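Local coordinates for sugar ABC transporter substrate-binding protein (Treponema pallidum subsp. pallidum, PDB 5U2P) that probably binds a solute, perhaps a sugar, in the periplasm and delivers it to an ABC transporter, although its ligand is not established, at residues Tyr233-Leu236 and Phe237-Gly240; Ala332-Asn335 and Ser336-Glu340; Lys364-Glu368 and Lys369-Ile373. All coordinates share one frame; numbering follows the deposited sequence.

Interaction 1 (Tyr233-Leu236 and Phe237-Gly240)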
loop_
_atom_site.group_PDB
_atom_site.type_symbol
_atom_site.label_atom_id
_atom_site.label_comp_id
_atom_site.label_asym_id
_atom_site.label_seq_id
_atom_site.Cartn_x
_atom_site.Cartn_y
_atom_site.Cartn_z
ATOM N N TYR A 233 -6.533 -13.540 15.360
ATOM C CA TYR A 233 -7.741 -13.223 14.604
ATOM C C TYR A 233 -8.964 -13.847 15.290
ATOM O O TYR A 233 -9.948 -13.182 15.614
ATOM C CB TYR A 233 -7.554 -13.742 13.174
ATOM C CG TYR A 233 -8.381 -13.107 12.084
ATOM C CD1 TYR A 233 -8.597 -11.740 12.048
ATOM C CD2 TYR A 233 -8.894 -13.875 11.047
ATOM C CE1 TYR A 233 -9.329 -11.162 11.034
ATOM C CE2 TYR A 233 -9.629 -13.300 10.022
ATOM C CZ TYR A 233 -9.845 -11.939 10.023
ATOM O OH TYR A 233 -10.581 -11.344 9.012
ATOM N N LEU A 234 -8.858 -15.146 15.542
ATOM C CA LEU A 234 -9.874 -15.918 16.238
ATOM C C LEU A 234 -10.238 -15.353 17.598
ATOM O O LEU A 234 -11.413 -15.326 17.972
ATOM C CB LEU A 234 -9.365 -17.356 16.380
ATOM C CG LEU A 234 -9.389 -18.156 15.076
ATOM C CD1 LEU A 234 -8.569 -19.442 15.210
ATOM C CD2 LEU A 234 -10.838 -18.476 14.711
ATOM N N GLU A 235 -9.226 -14.909 18.340
ATOM C CA GLU A 235 -9.449 -14.377 19.680
ATOM C C GLU A 235 -10.268 -13.093 19.596
ATOM O O GLU A 235 -11.154 -12.862 20.429
ATOM C CB GLU A 235 -8.114 -14.134 20.390
ATOM C CG GLU A 235 -8.239 -13.725 21.856
ATOM C CD GLU A 235 -8.780 -14.837 22.741
ATOM O OE1 GLU A 235 -8.809 -16.005 22.303
ATOM O OE2 GLU A 235 -9.177 -14.538 23.881
ATOM N N LEU A 236 -9.989 -12.257 18.593
ATOM C CA LEU A 236 -10.783 -11.036 18.401
ATOM C C LEU A 236 -12.259 -11.374 18.139
ATOM O O LEU A 236 -13.143 -10.706 18.671
ATOM C CB LEU A 236 -10.230 -10.182 17.255
ATOM C CG LEU A 236 -8.841 -9.575 17.487
ATOM C CD1 LEU A 236 -8.421 -8.811 16.263
ATOM C CD2 LEU A 236 -8.784 -8.656 18.699
ATOM N N PHE A 237 -12.519 -12.405 17.333
ATOM C CA PHE A 237 -13.902 -12.823 17.055
ATOM C C PHE A 237 -14.537 -13.399 18.315
ATOM O O PHE A 237 -15.696 -13.109 18.636
ATOM C CB PHE A 237 -13.951 -13.856 15.923
ATOM C CG PHE A 237 -13.633 -13.289 14.556
ATOM C CD1 PHE A 237 -14.574 -12.561 13.851
ATOM C CD2 PHE A 237 -12.391 -13.499 13.975
ATOM C CE1 PHE A 237 -14.275 -12.047 12.595
ATOM C CE2 PHE A 237 -12.089 -12.985 12.721
ATOM C CZ PHE A 237 -13.024 -12.270 12.033
ATOM N N LYS A 238 -13.759 -14.213 19.023
ATOM C CA LYS A 238 -14.199 -14.878 20.253
ATOM C C LYS A 238 -14.696 -13.900 21.318
ATOM O O LYS A 238 -15.734 -14.134 21.955
ATOM C CB LYS A 238 -13.047 -15.712 20.825
ATOM C CG LYS A 238 -13.330 -16.417 22.156
ATOM C CD LYS A 238 -12.136 -16.301 23.096
ATOM C CE LYS A 238 -12.389 -16.976 24.430
ATOM N NZ LYS A 238 -12.207 -18.446 24.349
ATOM N N ARG A 239 -13.945 -12.824 21.528
ATOM C CA ARG A 239 -14.290 -11.829 22.540
ATOM C C ARG A 239 -15.280 -10.790 22.025
ATOM O O ARG A 239 -15.712 -9.905 22.773
ATOM C CB ARG A 239 -13.019 -11.147 23.056
ATOM C CG ARG A 239 -11.988 -12.129 23.632
ATOM C CD ARG A 239 -10.952 -11.420 24.510
ATOM N NE ARG A 239 -9.831 -12.290 24.871
ATOM C CZ ARG A 239 -8.877 -11.977 25.748
ATOM N NH1 ARG A 239 -8.904 -10.814 26.385
ATOM N NH2 ARG A 239 -7.895 -12.836 25.996
ATOM N N GLY A 240 -15.664 -10.904 20.758
ATOM C CA GLY A 240 -16.596 -9.960 20.163
ATOM C C GLY A 240 -16.015 -8.568 19.951
ATOM O O GLY A 240 -16.747 -7.594 19.832
#
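Glu235 OE2 is gripped twice by one guanidinium group: Arg239 NE reaches it at a short 2.5 Å, and Arg239 NH2 adds a weak bond at 3.0 Å to the same Glu235 oxygen. The NE bond uses the anti lone pair. OE2 lies in the guanidinium plane, yet the carboxylate itself is turned 80° from that plane, so this salt bridge is not the flat, two-oxygen kind. With CG anti to the backbone N (chi1 -173°) and a bend at chi2, Glu235 sends its carboxylate along the helix, where Lys238 CD runs beside OE1 at 3.4 Å.

One turn apart on another side of the helix, Phe237 and Tyr233 form a T-shaped stack. The ring planes stand at 80° with centroids 4.8 Å apart, and Phe237 CE2 sits 3.4 Å above the centre of the Tyr233 face. In the backbone, Phe237 N bonds to Tyr233 O at 3.2 Å. Gly240, with positive phi, closes the helix in a Schellman motif, its N bonding Phe237 O at 3.1 Å.

Leu236 and Arg239 touch Leu164 of helix 160-172, while Tyr233 and Leu236 rest on Leu192 of helix 191-214.

Interaction 2 (Ala332-Asn335 and Ser336-Glu340)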
loop_
_atom_site.group_PDB
_atom_site.type_symbol
_atom_site.label_atom_id
_atom_site.label_comp_id
_atom_site.label_asym_id
_atom_site.label_seq_id
_atom_site.Cartn_x
_atom_site.Cartn_y
_atom_site.Cartn_z
ATOM N N ALA A 332 13.234 20.675 -5.946
ATOM C CA ALA A 332 12.552 21.757 -6.654
ATOM C C ALA A 332 11.419 21.235 -7.526
ATOM O O ALA A 332 10.324 21.806 -7.561
ATOM C CB ALA A 332 13.545 22.545 -7.506
ATOM N N TYR A 333 11.685 20.145 -8.237
ATOM C CA TYR A 333 10.674 19.568 -9.109
ATOM C C TYR A 333 9.616 18.804 -8.331
ATOM O O TYR A 333 8.433 18.889 -8.653
ATOM C CB TYR A 333 11.335 18.677 -10.149
ATOM C CG TYR A 333 11.861 19.427 -11.361
ATOM C CD1 TYR A 333 12.885 20.357 -11.249
ATOM C CD2 TYR A 333 11.322 19.212 -12.619
ATOM C CE1 TYR A 333 13.345 21.035 -12.346
ATOM C CE2 TYR A 333 11.781 19.889 -13.720
ATOM C CZ TYR A 333 12.796 20.796 -13.579
ATOM O OH TYR A 333 13.271 21.464 -14.679
ATOM N N GLN A 334 10.032 18.058 -7.307
ATOM C CA GLN A 334 9.070 17.377 -6.453
ATOM C C GLN A 334 8.126 18.383 -5.783
ATOM O O GLN A 334 6.924 18.130 -5.673
ATOM C CB GLN A 334 9.776 16.534 -5.385
ATOM C CG GLN A 334 10.490 15.304 -5.939
ATOM C CD GLN A 334 9.528 14.378 -6.645
ATOM O OE1 GLN A 334 8.554 13.912 -6.053
ATOM N NE2 GLN A 334 9.772 14.138 -7.933
ATOM N N ASN A 335 8.669 19.514 -5.346
ATOM C CA ASN A 335 7.845 20.518 -4.671
ATOM C C ASN A 335 6.804 21.113 -5.620
ATOM O O ASN A 335 5.634 21.235 -5.271
ATOM C CB ASN A 335 8.723 21.610 -4.071
ATOM C CG ASN A 335 9.365 21.182 -2.765
ATOM O OD1 ASN A 335 8.777 20.423 -1.992
ATOM N ND2 ASN A 335 10.574 21.665 -2.510
ATOM N N SER A 336 7.228 21.430 -6.834
ATOM C CA SER A 336 6.322 21.900 -7.869
ATOM C C SER A 336 5.274 20.850 -8.213
ATOM O O SER A 336 4.077 21.133 -8.267
ATOM C CB SER A 336 7.124 22.291 -9.110
ATOM O OG SER A 336 6.277 22.684 -10.169
ATOM N N PHE A 337 5.721 19.618 -8.410
ATOM C CA PHE A 337 4.831 18.527 -8.763
ATOM C C PHE A 337 3.716 18.309 -7.743
ATOM O O PHE A 337 2.562 18.076 -8.110
ATOM C CB PHE A 337 5.688 17.257 -8.937
ATOM C CG PHE A 337 4.930 16.042 -9.400
ATOM C CD1 PHE A 337 4.121 16.090 -10.516
ATOM C CD2 PHE A 337 5.080 14.829 -8.738
ATOM C CE1 PHE A 337 3.450 14.966 -10.951
ATOM C CE2 PHE A 337 4.401 13.694 -9.166
ATOM C CZ PHE A 337 3.588 13.762 -10.274
ATOM N N PHE A 338 4.057 18.352 -6.456
ATOM C CA PHE A 338 3.098 18.030 -5.419
ATOM C C PHE A 338 2.240 19.223 -5.004
ATOM O O PHE A 338 1.450 19.118 -4.063
ATOM C CB PHE A 338 3.812 17.432 -4.209
ATOM C CG PHE A 338 3.956 15.928 -4.309
ATOM C CD1 PHE A 338 5.058 15.362 -4.926
ATOM C CD2 PHE A 338 2.941 15.098 -3.876
ATOM C CE1 PHE A 338 5.164 13.985 -5.060
ATOM C CE2 PHE A 338 3.036 13.717 -4.012
ATOM C CZ PHE A 338 4.156 13.163 -4.605
ATOM N N GLU A 339 2.372 20.337 -5.719
ATOM C CA GLU A 339 1.373 21.404 -5.614
ATOM C C GLU A 339 0.108 20.988 -6.375
ATOM O O GLU A 339 -0.964 21.547 -6.164
ATOM C CB GLU A 339 1.927 22.724 -6.146
ATOM C CG GLU A 339 2.966 23.338 -5.220
ATOM C CD GLU A 339 3.566 24.611 -5.776
ATOM O OE1 GLU A 339 3.118 25.055 -6.853
ATOM O OE2 GLU A 339 4.485 25.166 -5.136
ATOM N N GLU A 340 0.251 19.983 -7.238
ATOM C CA GLU A 340 -0.846 19.446 -8.036
ATOM C C GLU A 340 -1.109 17.966 -7.775
ATOM O O GLU A 340 -2.249 17.523 -7.693
ATOM C CB GLU A 340 -0.541 19.641 -9.519
ATOM C CG GLU A 340 -0.246 21.075 -9.895
ATOM C CD GLU A 340 -0.477 21.340 -11.365
ATOM O OE1 GLU A 340 0.516 21.389 -12.121
ATOM O OE2 GLU A 340 -1.653 21.495 -11.761
#
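Gln334 and Phe338, one helical turn apart, lie alongside each other and point the same way. They meet in van der Waals contact: Gln334 OE1 approaches Phe338 CE1 at 3.5 Å, with the amide and ring planes 58° apart. A bend at chi2 (-60°) swings the amide to the ring instead of letting the chain run straight out. The backbone takes part too, since Gln334 O lies in the plane of the Phe338 ring, 3.4 Å from CD1 at its edge. The other end of the amide is fixed elsewhere, NE2 bonding to Leu328 O, which should hold OE1 in its orientation beside the ring.

Contacts between aliphatic carbon and backbone oxygen form a second group. Glu339 CG packs against Asn335 O at 3.4 Å, an oxygen that also accepts a hydrogen bond from Ser352 OG. Phe337 CB rests against Tyr333 O at 3.2 Å, while its ring departs from this turn to stack on His341, which also meets Phe338 edge-to-face.

Backbone hydrogen bonds make up the third group. Phe337 N to Tyr333 O, at 2.8 Å, and Phe338 N to Gln334 O, at 3.0 Å, follow the alpha-helical spacing of four residues. The next two bonds span only three: Glu339 N meets Ser336 O at 3.2 Å, and Glu340 N meets Phe337 O at 3.1 Å. This shift from four-residue to three-residue bonding is characteristic of a helix C-terminus tightening into turns, here where helix 331-337 runs out beside helix 45-58.

Interaction 3 (Lys364-Glu368 and Lys369-Ile373)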
loop_
_atom_site.group_PDB
_atom_site.type_symbol
_atom_site.label_atom_id
_atom_site.label_comp_id
_atom_site.label_asym_id
_atom_site.label_seq_id
_atom_site.Cartn_x
_atom_site.Cartn_y
_atom_site.Cartn_z
ATOM N N LYS A 364 7.128 9.863 10.658
ATOM C CA LYS A 364 8.489 10.004 11.163
ATOM C C LYS A 364 9.096 8.676 11.608
ATOM O O LYS A 364 10.283 8.444 11.397
ATOM C CB LYS A 364 8.536 10.992 12.336
ATOM C CG LYS A 364 8.013 12.381 12.013
ATOM C CD LYS A 364 8.793 13.039 10.878
ATOM C CE LYS A 364 8.249 14.429 10.568
ATOM N NZ LYS A 364 8.842 15.019 9.329
ATOM N N SER A 365 8.301 7.809 12.233
ATOM C CA SER A 365 8.840 6.566 12.778
ATOM C C SER A 365 9.042 5.468 11.737
ATOM O O SER A 365 9.955 4.657 11.869
ATOM C CB SER A 365 7.934 6.039 13.894
ATOM O OG SER A 365 6.603 5.823 13.455
ATOM N N HIS A 366 8.191 5.427 10.715
ATOM C CA HIS A 366 8.232 4.337 9.756
ATOM C C HIS A 366 8.350 4.806 8.310
ATOM O O HIS A 366 9.273 4.385 7.609
ATOM C CB HIS A 366 6.993 3.454 9.923
ATOM C CG HIS A 366 7.007 2.629 11.172
ATOM N ND1 HIS A 366 6.687 3.145 12.411
ATOM C CD2 HIS A 366 7.297 1.322 11.372
ATOM C CE1 HIS A 366 6.782 2.191 13.320
ATOM N NE2 HIS A 366 7.142 1.074 12.715
ATOM N N ILE A 367 7.448 5.666 7.854
ATOM C CA ILE A 367 7.391 5.939 6.417
ATOM C C ILE A 367 8.682 6.629 5.962
ATOM O O ILE A 367 9.283 6.235 4.964
ATOM C CB ILE A 367 6.144 6.778 6.037
ATOM C CG1 ILE A 367 4.860 6.017 6.416
ATOM C CG2 ILE A 367 6.161 7.086 4.538
ATOM C CD1 ILE A 367 3.566 6.862 6.387
ATOM N N GLU A 368 9.143 7.621 6.715
ATOM C CA GLU A 368 10.348 8.354 6.324
ATOM C C GLU A 368 11.595 7.468 6.315
ATOM O O GLU A 368 12.573 7.767 5.627
ATOM C CB GLU A 368 10.569 9.549 7.249
ATOM C CG GLU A 368 10.488 10.873 6.533
ATOM C CD GLU A 368 10.656 12.062 7.464
ATOM O OE1 GLU A 368 10.824 11.855 8.687
ATOM O OE2 GLU A 368 10.620 13.205 6.964
ATOM N N LYS A 369 11.538 6.372 7.064
ATOM C CA LYS A 369 12.655 5.448 7.194
ATOM C C LYS A 369 12.506 4.246 6.283
ATOM O O LYS A 369 13.321 3.323 6.317
ATOM C CB LYS A 369 12.784 4.971 8.641
ATOM C CG LYS A 369 12.827 6.105 9.660
ATOM C CD LYS A 369 13.157 5.604 11.056
ATOM C CE LYS A 369 13.236 6.746 12.052
ATOM N NZ LYS A 369 13.684 6.273 13.389
ATOM N N GLY A 370 11.451 4.242 5.475
ATOM C CA GLY A 370 11.236 3.162 4.532
ATOM C C GLY A 370 10.769 1.852 5.143
ATOM O O GLY A 370 10.817 0.809 4.475
ATOM N N LYS A 371 10.274 1.924 6.382
ATOM C CA LYS A 371 9.803 0.754 7.114
ATOM C C LYS A 371 8.366 0.423 6.729
ATOM O O LYS A 371 7.466 0.471 7.567
ATOM C CB LYS A 371 9.909 0.990 8.625
ATOM C CG LYS A 371 11.341 1.055 9.163
ATOM C CD LYS A 371 11.334 1.489 10.632
ATOM C CE LYS A 371 12.686 1.311 11.292
ATOM N NZ LYS A 371 13.729 2.089 10.597
ATOM N N VAL A 372 8.170 0.075 5.462
ATOM C CA VAL A 372 6.849 -0.261 4.918
ATOM C C VAL A 372 7.021 -1.356 3.865
ATOM O O VAL A 372 7.903 -1.245 3.012
ATOM C CB VAL A 372 6.148 0.962 4.247
ATOM C CG1 VAL A 372 4.722 0.605 3.831
ATOM C CG2 VAL A 372 6.189 2.206 5.146
ATOM N N ILE A 373 6.187 -2.390 3.915
ATOM C CA ILE A 373 6.160 -3.436 2.911
ATOM C C ILE A 373 4.753 -3.639 2.416
ATOM O O ILE A 373 3.794 -3.246 3.079
ATOM C CB ILE A 373 6.735 -4.759 3.448
ATOM C CG1 ILE A 373 5.951 -5.257 4.674
ATOM C CG2 ILE A 373 8.181 -4.534 3.788
ATOM C CD1 ILE A 373 6.441 -6.658 5.178
#
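His366 O and Lys371 N close a Schellman motif, in which helix 360-367 stops and the chain turns toward strand 372-374. Their bond, 2.9 Å long, spans the whole turn, and inside it Gly370 N reaches Ile367 O at 3.0 Å, completing a type I beta turn. That inner donor stands above the carbonyl plane of Ile367. Lys369 N adds a weak bond to His366 O, so two N-H groups share this oxygen, and Gly370 makes the reversal with positive phi (74°).

The tightly packed side is built on His366. Its side chain crosses that of Lys371 at about a right angle, bringing CD2 within 3.8 Å of Lys371 CB. Both ring nitrogens are engaged: His366 ND1 bonds Ser365 OG at 2.9 Å, close to the ring plane, and NE2 bonds Gln297 O, which together fix the ring's rotation and would be consistent with a protonated imidazole. Nearby, Ile367 CG1 meets Val372 CG2 at 4.2 Å, and both side chains touch Ile139 of strand 138-145.

The solvent side is looser and belongs to long charged chains. Lys364 NZ and Glu368 OE2 form only a weak salt bridge. Lys369 is extended beyond CG and, with CG beside its own backbone N (chi1 -52°), doubles back along the last helical turn, where the partial negative charge of the carbonyl oxygens would suit its cation. There its CD lies 3.4 Å from Ser365 O and its CE 3.5 Å from Lys364 O.

Overall arrangement
All three interactions lie at C-terminal ends of helices, and they come in series along the chain without touching. Interactions 1 and 2 lie on opposite sides of the chain's centre, with their own centres 45 Å apart. Interaction 3 is more central, its centre 29 Å from that of interaction 1 and 21 Å from that of interaction 2. Helix 331-337 packs on helix 45-58, near the five-stranded sheet. Helix 360-367 instead leads into strand 372-374, which pairs with strand 300-303 of the other sheet. The chain therefore passes from one lobe to the other between interactions 2 and 3, consistent with the two-lobed architecture of solute-binding proteins.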